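Side-chain contacts in Exo-alpha-sialidase (PDB 2V72), which binds galactose through a calcium-containing family 32 carbohydrate-binding module, probably directing this large clostridial sialidase toxin to galactose-bearing glycans: residues D49-S54 with G132-A137; L96-T101 with V111-P116; D27-A32 with Q53-N58; I122-I127 with A137-Y142. All coordinates share one frame; numbering follows the deposited sequence.

How the contacts relate
Contacts 2 and 4 join the two sheets of a beta-sandwich, contact 4 in its core and contact 2 toward an edge; contact 3 packs a 3-10 turn on one sheet, and contact 1 closes the end where galactose binds. The centres of contacts 3 and 1 lie about 8 and 12 Å from that of contact 4, and all three touch one another. Strand 53-59, shared by contacts 1 and 3, pairs with strand 121-129 of contact 4, while strand 135-142 serves contacts 1 and 4. Contact 2, about 20 Å from contact 1 between centres, is nested within the long loop that contact 1 closes. One calcium ion joins the second segments of contacts 1 and 4 to the 3-10 turn of contact 3.

Contact 1 of 4, residues D49-S54 with G132-A137. With CA (calcium ion), chain B.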
loop_
_atom_site.group_PDB
_atom_site.type_symbol
_atom_site.label_atom_id
_atom_site.label_comp_id
_atom_site.label_asym_id
_atom_site.label_seq_id
_atom_site.Cartn_x
_atom_site.Cartn_y
_atom_site.Cartn_z
ATOM N N ASP A 49 -15.439 -9.448 -0.349
ATOM C CA ASP A 49 -14.341 -9.374 -1.287
ATOM C C ASP A 49 -13.139 -10.149 -0.738
ATOM O O ASP A 49 -12.236 -9.573 -0.121
ATOM C CB ASP A 49 -13.997 -7.910 -1.580
ATOM C CG ASP A 49 -15.109 -7.183 -2.313
ATOM O OD1 ASP A 49 -15.819 -7.830 -3.117
ATOM O OD2 ASP A 49 -15.274 -5.962 -2.097
ATOM N N ALA A 50 -13.147 -11.462 -0.962
ATOM C CA ALA A 50 -12.057 -12.338 -0.534
ATOM C C ALA A 50 -10.712 -11.948 -1.167
ATOM O O ALA A 50 -10.671 -11.476 -2.305
ATOM C CB ALA A 50 -12.396 -13.788 -0.851
ATOM N N LEU A 51 -9.624 -12.151 -0.426
ATOM C CA LEU A 51 -8.265 -11.870 -0.926
ATOM C C LEU A 51 -7.866 -12.833 -2.060
ATOM O O LEU A 51 -8.404 -13.940 -2.146
ATOM C CB LEU A 51 -7.237 -11.916 0.218
ATOM C CG LEU A 51 -7.490 -11.010 1.435
ATOM C CD1 LEU A 51 -6.600 -11.402 2.601
ATOM C CD2 LEU A 51 -7.335 -9.521 1.101
ATOM N N PRO A 52 -6.935 -12.415 -2.946
ATOM C CA PRO A 52 -6.244 -11.122 -2.993
ATOM C C PRO A 52 -7.099 -9.908 -3.363
ATOM O O PRO A 52 -7.988 -9.987 -4.216
ATOM C CB PRO A 52 -5.147 -11.339 -4.043
ATOM C CG PRO A 52 -5.615 -12.447 -4.874
ATOM C CD PRO A 52 -6.473 -13.323 -4.012
ATOM N N GLN A 53 -6.825 -8.801 -2.682
ATOM C CA GLN A 53 -7.325 -7.484 -3.062
ATOM C C GLN A 53 -6.110 -6.569 -3.036
ATOM O O GLN A 53 -5.100 -6.909 -2.415
ATOM C CB GLN A 53 -8.408 -6.984 -2.091
ATOM C CG GLN A 53 -9.671 -7.852 -2.019
ATOM C CD GLN A 53 -10.507 -7.833 -3.302
ATOM O OE1 GLN A 53 -10.571 -6.822 -4.012
ATOM N NE2 GLN A 53 -11.154 -8.955 -3.595
ATOM N N SER A 54 -6.199 -5.418 -3.699
ATOM C CA SER A 54 -5.035 -4.561 -3.874
ATOM C C SER A 54 -5.352 -3.081 -3.732
ATOM O O SER A 54 -6.506 -2.677 -3.838
ATOM C CB SER A 54 -4.401 -4.817 -5.242
ATOM O OG SER A 54 -5.279 -4.420 -6.277
ATOM N N GLY A 132 -9.018 -12.145 7.122
ATOM C CA GLY A 132 -9.296 -12.228 5.688
ATOM C C GLY A 132 -9.494 -10.849 5.080
ATOM O O GLY A 132 -10.113 -10.712 4.027
ATOM N N PHE A 133 -8.967 -9.828 5.752
ATOM C CA PHE A 133 -9.043 -8.441 5.286
ATOM C C PHE A 133 -7.667 -7.893 4.913
ATOM O O PHE A 133 -6.645 -8.544 5.123
ATOM C CB PHE A 133 -9.654 -7.535 6.365
ATOM C CG PHE A 133 -10.988 -8.002 6.873
ATOM C CD1 PHE A 133 -11.092 -8.623 8.112
ATOM C CD2 PHE A 133 -12.139 -7.826 6.109
ATOM C CE1 PHE A 133 -12.327 -9.063 8.588
ATOM C CE2 PHE A 133 -13.377 -8.261 6.569
ATOM C CZ PHE A 133 -13.472 -8.880 7.812
ATOM N N ALA A 134 -7.665 -6.684 4.355
ATOM C CA ALA A 134 -6.451 -5.929 4.105
ATOM C C ALA A 134 -6.709 -4.500 4.562
ATOM O O ALA A 134 -7.751 -3.920 4.218
ATOM C CB ALA A 134 -6.096 -5.959 2.619
ATOM N N SER A 135 -5.780 -3.956 5.345
ATOM C CA SER A 135 -5.815 -2.562 5.767
ATOM C C SER A 135 -4.425 -1.922 5.713
ATOM O O SER A 135 -3.409 -2.594 5.931
ATOM C CB SER A 135 -6.433 -2.407 7.164
ATOM O OG SER A 135 -5.768 -3.179 8.152
ATOM N N ILE A 136 -4.403 -0.633 5.376
ATOM C CA ILE A 136 -3.207 0.196 5.377
ATOM C C ILE A 136 -3.658 1.579 5.834
ATOM O O ILE A 136 -4.522 2.196 5.207
ATOM C CB ILE A 136 -2.536 0.302 3.964
ATOM C CG1 ILE A 136 -1.898 -1.030 3.544
ATOM C CG2 ILE A 136 -1.475 1.408 3.943
ATOM C CD1 ILE A 136 -1.441 -1.079 2.084
ATOM N N ALA A 137 -3.087 2.057 6.934
ATOM C CA ALA A 137 -3.442 3.373 7.463
ATOM C C ALA A 137 -2.674 4.488 6.759
ATOM O O ALA A 137 -3.225 5.565 6.526
ATOM C CB ALA A 137 -3.243 3.426 8.991
HETATM CA CA CA B . -4.445 7.528 6.731
HETATM O O HOH W 1 -10.083 -13.255 2.223
#
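Leu-51 and Gly-132 bring the two backbones closest, their CA atoms 6.7 Å apart, where the loop entering strand 53-59 passes the loop that leads into strand 135-142. Leu-51 carries the packing and lies along the backbone of 132-134. Its CG sits 3.7 Å from the carbonyl O of Gly-132, and the two methyls divide the next residues between them: CD1 is 3.8 Å from Phe-133 O, whereas CD2 reaches CB of Ala-134 at 4.1 Å. CG is anti to the carbonyl carbon of its own residue (chi1 -55°), which lays the fork over 132-134. A water accepts from Leu-51 N at 2.9 Å and donates to Gly-132 O at 3.1 Å, bridging the two loops. Gln-53 braces the 50-53 turn, which contains the cis peptide before Pro-52, by donating an N-H from NE2 to Ala-50 O at 2.9 Å; the donor stands above the carbonyl plane, 41° out of it. Phe-133 points away from Leu-51, and its side chain touches the bound galactose, with the His-42 ring beside it. The contact thus backs a loop of the galactose pocket, at the end of the beta-sandwich where F5/8 type C domains commonly bind their ligands.

Contact 2 of 4, residues L96-T101 with V111-P116; sequences LVAEGT and VTFDSP
Val-97 lays both of its methyls against one corner of the Phe-113 ring, CG2 lying 3.5 Å from CE2 and CG1 3.7 Å from CZ. The two side chains cross at about a right angle, and both methyls lie on the same side of the ring plane, off the CE2-CZ edge. CG1 takes the position between the backbone N and the carbonyl carbon (chi1 78°), which turns both branches to the phenyl group. The carbonyl of Val-97 adds a polar neighbour: its O approaches the ring edge in plane, 3.3 Å from CE2, where the slightly positive C-H rim of the ring suits a carbonyl oxygen. Ala-98 also faces across the gap. Its CB rests 3.9 Å from CG1 of Val-111 and, more distantly, 4.3 Å from CE2 of Phe-113, approaching that ring obliquely.

Two consecutive residues can point the same way because Val-97 and Ala-98 form a classic beta bulge opposite Ile-86 of strand 84-90. Strand 93-101 is an edge strand of one sheet of the sandwich, and strand 109-113 belongs to the other; their short segments run roughly antiparallel, at 143°, with 8.7 Å between axes. On its own sheet Phe-113 packs on Val-65 and Ile-68 of strand 62-71, while Val-97 and Ala-98 both touch Ile-86.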
loop_
_atom_site.group_PDB
_atom_site.type_symbol
_atom_site.label_atom_id
_atom_site.label_comp_id
_atom_site.label_asym_id
_atom_site.label_seq_id
_atom_site.Cartn_x
_atom_site.Cartn_y
_atom_site.Cartn_z
ATOM N N LEU A 96 6.448 -6.904 -11.485
ATOM C CA LEU A 96 6.629 -7.348 -10.102
ATOM C C LEU A 96 8.014 -6.965 -9.581
ATOM O O LEU A 96 9.037 -7.307 -10.186
ATOM C CB LEU A 96 6.427 -8.866 -9.991
ATOM C CG LEU A 96 6.471 -9.498 -8.591
ATOM C CD1 LEU A 96 5.156 -9.325 -7.853
ATOM C CD2 LEU A 96 6.835 -10.968 -8.660
ATOM N N VAL A 97 8.034 -6.275 -8.445
ATOM C CA VAL A 97 9.258 -5.665 -7.933
ATOM C C VAL A 97 9.551 -5.999 -6.465
ATOM O O VAL A 97 10.661 -5.777 -5.983
ATOM C CB VAL A 97 9.241 -4.133 -8.168
ATOM C CG1 VAL A 97 8.354 -3.411 -7.145
ATOM C CG2 VAL A 97 10.657 -3.574 -8.199
ATOM N N ALA A 98 8.551 -6.526 -5.765
ATOM C CA ALA A 98 8.711 -6.992 -4.390
ATOM C C ALA A 98 7.646 -8.022 -4.063
ATOM O O ALA A 98 6.545 -7.982 -4.613
ATOM C CB ALA A 98 8.649 -5.827 -3.407
ATOM N N GLU A 99 7.989 -8.957 -3.185
ATOM C CA GLU A 99 7.039 -9.939 -2.667
ATOM C C GLU A 99 7.622 -10.612 -1.442
ATOM O O GLU A 99 8.839 -10.726 -1.319
ATOM C CB GLU A 99 6.662 -10.985 -3.728
ATOM C CG GLU A 99 7.842 -11.579 -4.504
ATOM C CD GLU A 99 8.200 -12.994 -4.081
ATOM O OE1 GLU A 99 8.290 -13.261 -2.858
ATOM O OE2 GLU A 99 8.397 -13.838 -4.989
ATOM N N GLY A 100 6.753 -11.048 -0.534
ATOM C CA GLY A 100 7.186 -11.752 0.661
ATOM C C GLY A 100 6.106 -11.922 1.711
ATOM O O GLY A 100 4.915 -12.017 1.400
ATOM N N THR A 101 6.548 -11.960 2.962
ATOM C CA THR A 101 5.686 -12.138 4.117
ATOM C C THR A 101 5.956 -11.035 5.140
ATOM O O THR A 101 7.101 -10.623 5.331
ATOM C CB THR A 101 5.850 -13.575 4.714
ATOM O OG1 THR A 101 4.632 -14.309 4.540
ATOM C CG2 THR A 101 6.205 -13.562 6.195
ATOM N N VAL A 111 9.990 -1.513 2.566
ATOM C CA VAL A 111 10.508 -2.220 1.406
ATOM C C VAL A 111 11.499 -1.279 0.735
ATOM O O VAL A 111 11.156 -0.151 0.367
ATOM C CB VAL A 111 9.377 -2.634 0.423
ATOM C CG1 VAL A 111 9.958 -3.135 -0.894
ATOM C CG2 VAL A 111 8.487 -3.704 1.050
ATOM N N THR A 112 12.737 -1.737 0.602
ATOM C CA THR A 112 13.783 -0.897 0.028
ATOM C C THR A 112 14.324 -1.492 -1.269
ATOM O O THR A 112 14.472 -2.708 -1.402
ATOM C CB THR A 112 14.903 -0.605 1.055
ATOM O OG1 THR A 112 14.334 0.058 2.196
ATOM C CG2 THR A 112 15.996 0.297 0.453
ATOM N N PHE A 113 14.587 -0.615 -2.230
ATOM C CA PHE A 113 15.174 -1.008 -3.498
ATOM C C PHE A 113 16.587 -0.435 -3.600
ATOM O O PHE A 113 16.763 0.770 -3.833
ATOM C CB PHE A 113 14.297 -0.538 -4.667
ATOM C CG PHE A 113 12.867 -0.999 -4.581
ATOM C CD1 PHE A 113 11.872 -0.135 -4.139
ATOM C CD2 PHE A 113 12.515 -2.296 -4.936
ATOM C CE1 PHE A 113 10.547 -0.552 -4.057
ATOM C CE2 PHE A 113 11.194 -2.723 -4.851
ATOM C CZ PHE A 113 10.213 -1.850 -4.417
ATOM N N ASP A 114 17.581 -1.305 -3.405
ATOM C CA ASP A 114 19.004 -0.946 -3.525
ATOM C C ASP A 114 19.279 -0.220 -4.846
ATOM O O ASP A 114 19.917 0.836 -4.858
ATOM C CB ASP A 114 19.896 -2.189 -3.401
ATOM C CG ASP A 114 19.854 -2.824 -2.006
ATOM O OD1 ASP A 114 19.604 -2.107 -1.005
ATOM O OD2 ASP A 114 20.091 -4.052 -1.911
ATOM N N SER A 115 18.797 -0.801 -5.943
ATOM C CA SER A 115 18.659 -0.092 -7.217
ATOM C C SER A 115 17.263 0.539 -7.290
ATOM O O SER A 115 16.269 -0.191 -7.350
ATOM C CB SER A 115 18.841 -1.050 -8.397
ATOM O OG SER A 115 20.184 -1.068 -8.843
ATOM N N PRO A 116 17.186 1.891 -7.286
ATOM C CA PRO A 116 15.904 2.618 -7.286
ATOM C C PRO A 116 15.080 2.357 -8.549
ATOM O O PRO A 116 15.604 2.407 -9.665
ATOM C CB PRO A 116 16.327 4.090 -7.222
ATOM C CG PRO A 116 17.741 4.067 -6.729
ATOM C CD PRO A 116 18.330 2.818 -7.299
#

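Contact 3 of 4, residues D27-A32 with Q53-N58; sequences DPASSA and QSLSVN. With CA (calcium ion), chain B.
Leu-55 reaches from strand 53-59 to the 3-10 turn 29-32 and shares its two methyls between two alanines. CD1 meets CB of Ala-29 at 3.6 Å, and CD2 meets CB of Ala-32 at 3.8 Å, so the forked end of the leucine lies across one face of the turn. CD1 also approaches the carbonyl O of Ala-29, at 3.9 Å. The side chain gets there by extending with CG anti to the backbone N (chi1 165°), and all three residues are buried. What presents the alanines together is the turn itself: Ser-31 N bonds to Pro-28 O at 3.0 Å and Ala-32 N to Ala-29 O at 3.1 Å, bringing residues three apart onto the same side. Ahead of them, the amide of Ala-29 is held by OE1 of Glu-23. On another side of the turn, Ser-31 O binds the calcium ion at 2.3 Å, in a site that Asp-34, Asn-36, Thr-39, Ala-137 and Glu-138 complete. Metal and leucine therefore engage the same short turn. Around the contact, Ala-29 rests on Ala-18 and Ala-20 of strand 17-20, Trp-41 of strand 41-42 touches both Ala-32 and Leu-55, and the backbone of Leu-55 pairs with Ile-124 in strand 121-129.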
loop_
_atom_site.group_PDB
_atom_site.type_symbol
_atom_site.label_atom_id
_atom_site.label_comp_id
_atom_site.label_asym_id
_atom_site.label_seq_id
_atom_site.Cartn_x
_atom_site.Cartn_y
_atom_site.Cartn_z
ATOM N N ASP A 27 -13.639 3.410 4.928
ATOM C CA ASP A 27 -12.201 3.230 4.732
ATOM C C ASP A 27 -11.809 3.203 3.255
ATOM O O ASP A 27 -11.427 2.148 2.741
ATOM C CB ASP A 27 -11.755 1.917 5.386
ATOM C CG ASP A 27 -12.063 1.863 6.867
ATOM O OD1 ASP A 27 -12.188 2.934 7.490
ATOM O OD2 ASP A 27 -12.173 0.746 7.409
ATOM N N PRO A 28 -11.905 4.353 2.560
ATOM C CA PRO A 28 -11.574 4.364 1.129
ATOM C C PRO A 28 -10.062 4.328 0.873
ATOM O O PRO A 28 -9.275 4.622 1.770
ATOM C CB PRO A 28 -12.146 5.698 0.652
ATOM C CG PRO A 28 -12.074 6.583 1.852
ATOM C CD PRO A 28 -12.300 5.690 3.043
ATOM N N ALA A 29 -9.676 3.977 -0.351
ATOM C CA ALA A 29 -8.272 3.987 -0.773
ATOM C C ALA A 29 -7.516 5.285 -0.441
ATOM O O ALA A 29 -6.335 5.241 -0.093
ATOM C CB ALA A 29 -8.183 3.699 -2.243
ATOM N N SER A 30 -8.208 6.421 -0.552
ATOM C CA SER A 30 -7.640 7.749 -0.338
ATOM C C SER A 30 -7.186 7.984 1.102
ATOM O O SER A 30 -6.329 8.834 1.371
ATOM C CB SER A 30 -8.661 8.818 -0.728
ATOM O OG SER A 30 -9.822 8.749 0.090
ATOM N N SER A 31 -7.766 7.227 2.024
ATOM C CA SER A 31 -7.415 7.327 3.423
ATOM C C SER A 31 -6.074 6.677 3.732
ATOM O O SER A 31 -5.555 6.839 4.828
ATOM C CB SER A 31 -8.525 6.733 4.287
ATOM O OG SER A 31 -9.598 7.649 4.374
ATOM N N ALA A 32 -5.516 5.952 2.763
ATOM C CA ALA A 32 -4.176 5.379 2.883
ATOM C C ALA A 32 -3.083 6.419 2.637
ATOM O O ALA A 32 -1.928 6.208 3.009
ATOM C CB ALA A 32 -4.013 4.207 1.933
ATOM N N GLN A 53 -6.825 -8.801 -2.682
ATOM C CA GLN A 53 -7.325 -7.484 -3.062
ATOM C C GLN A 53 -6.110 -6.569 -3.036
ATOM O O GLN A 53 -5.100 -6.909 -2.415
ATOM C CB GLN A 53 -8.408 -6.984 -2.091
ATOM C CG GLN A 53 -9.671 -7.852 -2.019
ATOM C CD GLN A 53 -10.507 -7.833 -3.302
ATOM O OE1 GLN A 53 -10.571 -6.822 -4.012
ATOM N NE2 GLN A 53 -11.154 -8.955 -3.595
ATOM N N SER A 54 -6.199 -5.418 -3.699
ATOM C CA SER A 54 -5.035 -4.561 -3.874
ATOM C C SER A 54 -5.352 -3.081 -3.732
ATOM O O SER A 54 -6.506 -2.677 -3.838
ATOM C CB SER A 54 -4.401 -4.817 -5.242
ATOM O OG SER A 54 -5.279 -4.420 -6.277
ATOM N N LEU A 55 -4.307 -2.293 -3.482
ATOM C CA LEU A 55 -4.395 -0.841 -3.433
ATOM C C LEU A 55 -3.385 -0.297 -4.429
ATOM O O LEU A 55 -2.199 -0.622 -4.355
ATOM C CB LEU A 55 -4.090 -0.320 -2.024
ATOM C CG LEU A 55 -3.795 1.176 -1.812
ATOM C CD1 LEU A 55 -5.057 2.018 -1.843
ATOM C CD2 LEU A 55 -3.035 1.412 -0.506
ATOM N N SER A 56 -3.860 0.497 -5.384
ATOM C CA SER A 56 -2.973 1.119 -6.353
ATOM C C SER A 56 -2.835 2.573 -5.988
ATOM O O SER A 56 -3.827 3.240 -5.677
ATOM C CB SER A 56 -3.508 0.987 -7.784
ATOM O OG SER A 56 -3.664 -0.370 -8.146
ATOM N N VAL A 57 -1.597 3.049 -6.004
ATOM C CA VAL A 57 -1.302 4.436 -5.729
ATOM C C VAL A 57 -0.534 5.019 -6.913
ATOM O O VAL A 57 0.598 4.604 -7.210
ATOM C CB VAL A 57 -0.482 4.594 -4.416
ATOM C CG1 VAL A 57 -0.190 6.060 -4.140
ATOM C CG2 VAL A 57 -1.225 3.970 -3.242
ATOM N N ASN A 58 -1.168 5.965 -7.596
ATOM C CA ASN A 58 -0.522 6.701 -8.672
ATOM C C ASN A 58 0.325 7.803 -8.076
ATOM O O ASN A 58 -0.102 8.487 -7.145
ATOM C CB ASN A 58 -1.553 7.274 -9.640
ATOM C CG ASN A 58 -0.920 7.841 -10.884
ATOM O OD1 ASN A 58 -0.479 8.992 -10.904
ATOM N ND2 ASN A 58 -0.871 7.030 -11.942
HETATM CA CA CA B . -4.445 7.528 6.731
#

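Contact 4 of 4, residues I122-I127 with A137-Y142. With CA (calcium ion), chain B.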
loop_
_atom_site.group_PDB
_atom_site.type_symbol
_atom_site.label_atom_id
_atom_site.label_comp_id
_atom_site.label_asym_id
_atom_site.label_seq_id
_atom_site.Cartn_x
_atom_site.Cartn_y
_atom_site.Cartn_z
ATOM N N ILE A 122 2.285 2.486 -8.118
ATOM C CA ILE A 122 2.626 1.289 -7.339
ATOM C C ILE A 122 1.367 0.568 -6.881
ATOM O O ILE A 122 0.373 1.200 -6.531
ATOM C CB ILE A 122 3.473 1.636 -6.093
ATOM C CG1 ILE A 122 4.727 2.413 -6.497
ATOM C CG2 ILE A 122 3.877 0.367 -5.339
ATOM C CD1 ILE A 122 5.348 3.164 -5.363
ATOM N N LYS A 123 1.421 -0.755 -6.875
ATOM C CA LYS A 123 0.284 -1.567 -6.483
ATOM C C LYS A 123 0.680 -2.533 -5.378
ATOM O O LYS A 123 1.560 -3.380 -5.561
ATOM C CB LYS A 123 -0.234 -2.341 -7.694
ATOM C CG LYS A 123 -1.589 -2.999 -7.521
ATOM C CD LYS A 123 -1.807 -3.989 -8.649
ATOM C CE LYS A 123 -3.276 -4.246 -8.905
ATOM N NZ LYS A 123 -3.461 -5.174 -10.068
ATOM N N ILE A 124 0.032 -2.400 -4.228
ATOM C CA ILE A 124 0.219 -3.347 -3.134
ATOM C C ILE A 124 -0.931 -4.341 -3.133
ATOM O O ILE A 124 -2.090 -3.961 -2.945
ATOM C CB ILE A 124 0.288 -2.653 -1.743
ATOM C CG1 ILE A 124 1.154 -1.381 -1.775
ATOM C CG2 ILE A 124 0.729 -3.655 -0.656
ATOM C CD1 ILE A 124 2.572 -1.571 -2.323
ATOM N N THR A 125 -0.596 -5.609 -3.343
ATOM C CA THR A 125 -1.567 -6.690 -3.353
ATOM C C THR A 125 -1.459 -7.486 -2.062
ATOM O O THR A 125 -0.378 -7.947 -1.694
ATOM C CB THR A 125 -1.377 -7.622 -4.582
ATOM O OG1 THR A 125 -1.582 -6.869 -5.785
ATOM C CG2 THR A 125 -2.356 -8.801 -4.551
ATOM N N ALA A 126 -2.592 -7.617 -1.374
ATOM C CA ALA A 126 -2.683 -8.408 -0.157
ATOM C C ALA A 126 -3.177 -9.814 -0.486
ATOM O O ALA A 126 -4.352 -10.009 -0.795
ATOM C CB ALA A 126 -3.600 -7.736 0.833
ATOM N N ILE A 127 -2.268 -10.783 -0.432
ATOM C CA ILE A 127 -2.603 -12.188 -0.694
ATOM C C ILE A 127 -3.249 -12.817 0.539
ATOM O O ILE A 127 -4.232 -13.556 0.428
ATOM C CB ILE A 127 -1.357 -13.007 -1.107
ATOM C CG1 ILE A 127 -0.693 -12.389 -2.344
ATOM C CG2 ILE A 127 -1.726 -14.476 -1.352
ATOM C CD1 ILE A 127 0.730 -12.872 -2.592
ATOM N N ALA A 137 -3.087 2.057 6.934
ATOM C CA ALA A 137 -3.442 3.373 7.463
ATOM C C ALA A 137 -2.674 4.488 6.759
ATOM O O ALA A 137 -3.225 5.565 6.526
ATOM C CB ALA A 137 -3.243 3.426 8.991
ATOM N N GLU A 138 -1.413 4.224 6.417
ATOM C CA GLU A 138 -0.584 5.177 5.668
ATOM C C GLU A 138 0.392 4.488 4.711
ATOM O O GLU A 138 0.954 3.439 5.025
ATOM C CB GLU A 138 0.197 6.104 6.605
ATOM C CG GLU A 138 -0.572 7.298 7.130
ATOM C CD GLU A 138 -1.084 8.192 6.033
ATOM O OE1 GLU A 138 -0.265 8.776 5.287
ATOM O OE2 GLU A 138 -2.318 8.319 5.922
ATOM N N LEU A 139 0.575 5.096 3.542
ATOM C CA LEU A 139 1.524 4.620 2.557
ATOM C C LEU A 139 2.367 5.786 2.063
ATOM O O LEU A 139 1.836 6.796 1.588
ATOM C CB LEU A 139 0.815 3.931 1.386
ATOM C CG LEU A 139 1.793 3.216 0.451
ATOM C CD1 LEU A 139 1.284 1.845 0.058
ATOM C CD2 LEU A 139 2.148 4.061 -0.773
ATOM N N ASN A 140 3.682 5.636 2.192
ATOM C CA ASN A 140 4.613 6.663 1.772
ATOM C C ASN A 140 5.625 6.100 0.787
ATOM O O ASN A 140 5.970 4.912 0.846
ATOM C CB ASN A 140 5.312 7.269 2.989
ATOM C CG ASN A 140 4.411 8.179 3.772
ATOM O OD1 ASN A 140 4.221 9.340 3.405
ATOM N ND2 ASN A 140 3.832 7.658 4.852
ATOM N N VAL A 141 6.074 6.945 -0.134
ATOM C CA VAL A 141 6.994 6.502 -1.181
ATOM C C VAL A 141 8.180 7.442 -1.203
ATOM O O VAL A 141 8.020 8.664 -1.196
ATOM C CB VAL A 141 6.325 6.422 -2.582
ATOM C CG1 VAL A 141 7.232 5.689 -3.565
ATOM C CG2 VAL A 141 4.979 5.701 -2.506
ATOM N N TYR A 142 9.371 6.867 -1.202
ATOM C CA TYR A 142 10.568 7.666 -1.052
ATOM C C TYR A 142 11.434 7.579 -2.286
ATOM O O TYR A 142 11.509 6.525 -2.921
ATOM C CB TYR A 142 11.321 7.243 0.211
ATOM C CG TYR A 142 10.501 7.459 1.457
ATOM C CD1 TYR A 142 9.606 6.482 1.905
ATOM C CD2 TYR A 142 10.590 8.651 2.171
ATOM C CE1 TYR A 142 8.841 6.683 3.040
ATOM C CE2 TYR A 142 9.827 8.860 3.310
ATOM C CZ TYR A 142 8.954 7.876 3.734
ATOM O OH TYR A 142 8.195 8.080 4.858
HETATM CA CA CA B . -4.445 7.528 6.731
#
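Ile-122 and Val-141 point at each other across the middle of the domain and meet tip to tip. The delta methyl of Ile-122 enters the fork of the valine, with CD1 3.6 Å from Val-141 CG1 and 3.8 Å from CG2. Two residues further along strand 121-129, Ile-124 meets Leu-139 in the same end-on manner, its CG1 3.7 Å from CD1 of the leucine. Both isoleucines hold CG1 anti to the carbonyl carbon, but they differ beyond it. Ile-122 is extended (chi2 161°) and touches through its far end; Ile-124 bends back (chi2 -54°), and its CG1 methylene makes the closest approach. CA of Ile-122 stands 9.2 Å from CA of Val-141, and CA of Ile-124 9.9 Å from CA of Leu-139, spacings bridged by side chains.

Ile-86 of strand 84-90 packs beside both isoleucines, and Val-65 of strand 62-71 touches Val-141. Ala-137 and Glu-138 form a classic beta bulge opposite Thr-71, and both bind the calcium ion, Ala-137 O at 2.3 Å and Glu-138 OE2 at 2.4 Å. Glu-138 OE1 accepts from Gln-13 NE2, a second-shell bond that would help to fix the carboxylate's rotation. Apolar side chains meeting end-on between two facing antiparallel sheets, with a calcium site at the strand's end, mark the beta-sandwich core of this family 32 carbohydrate-binding module.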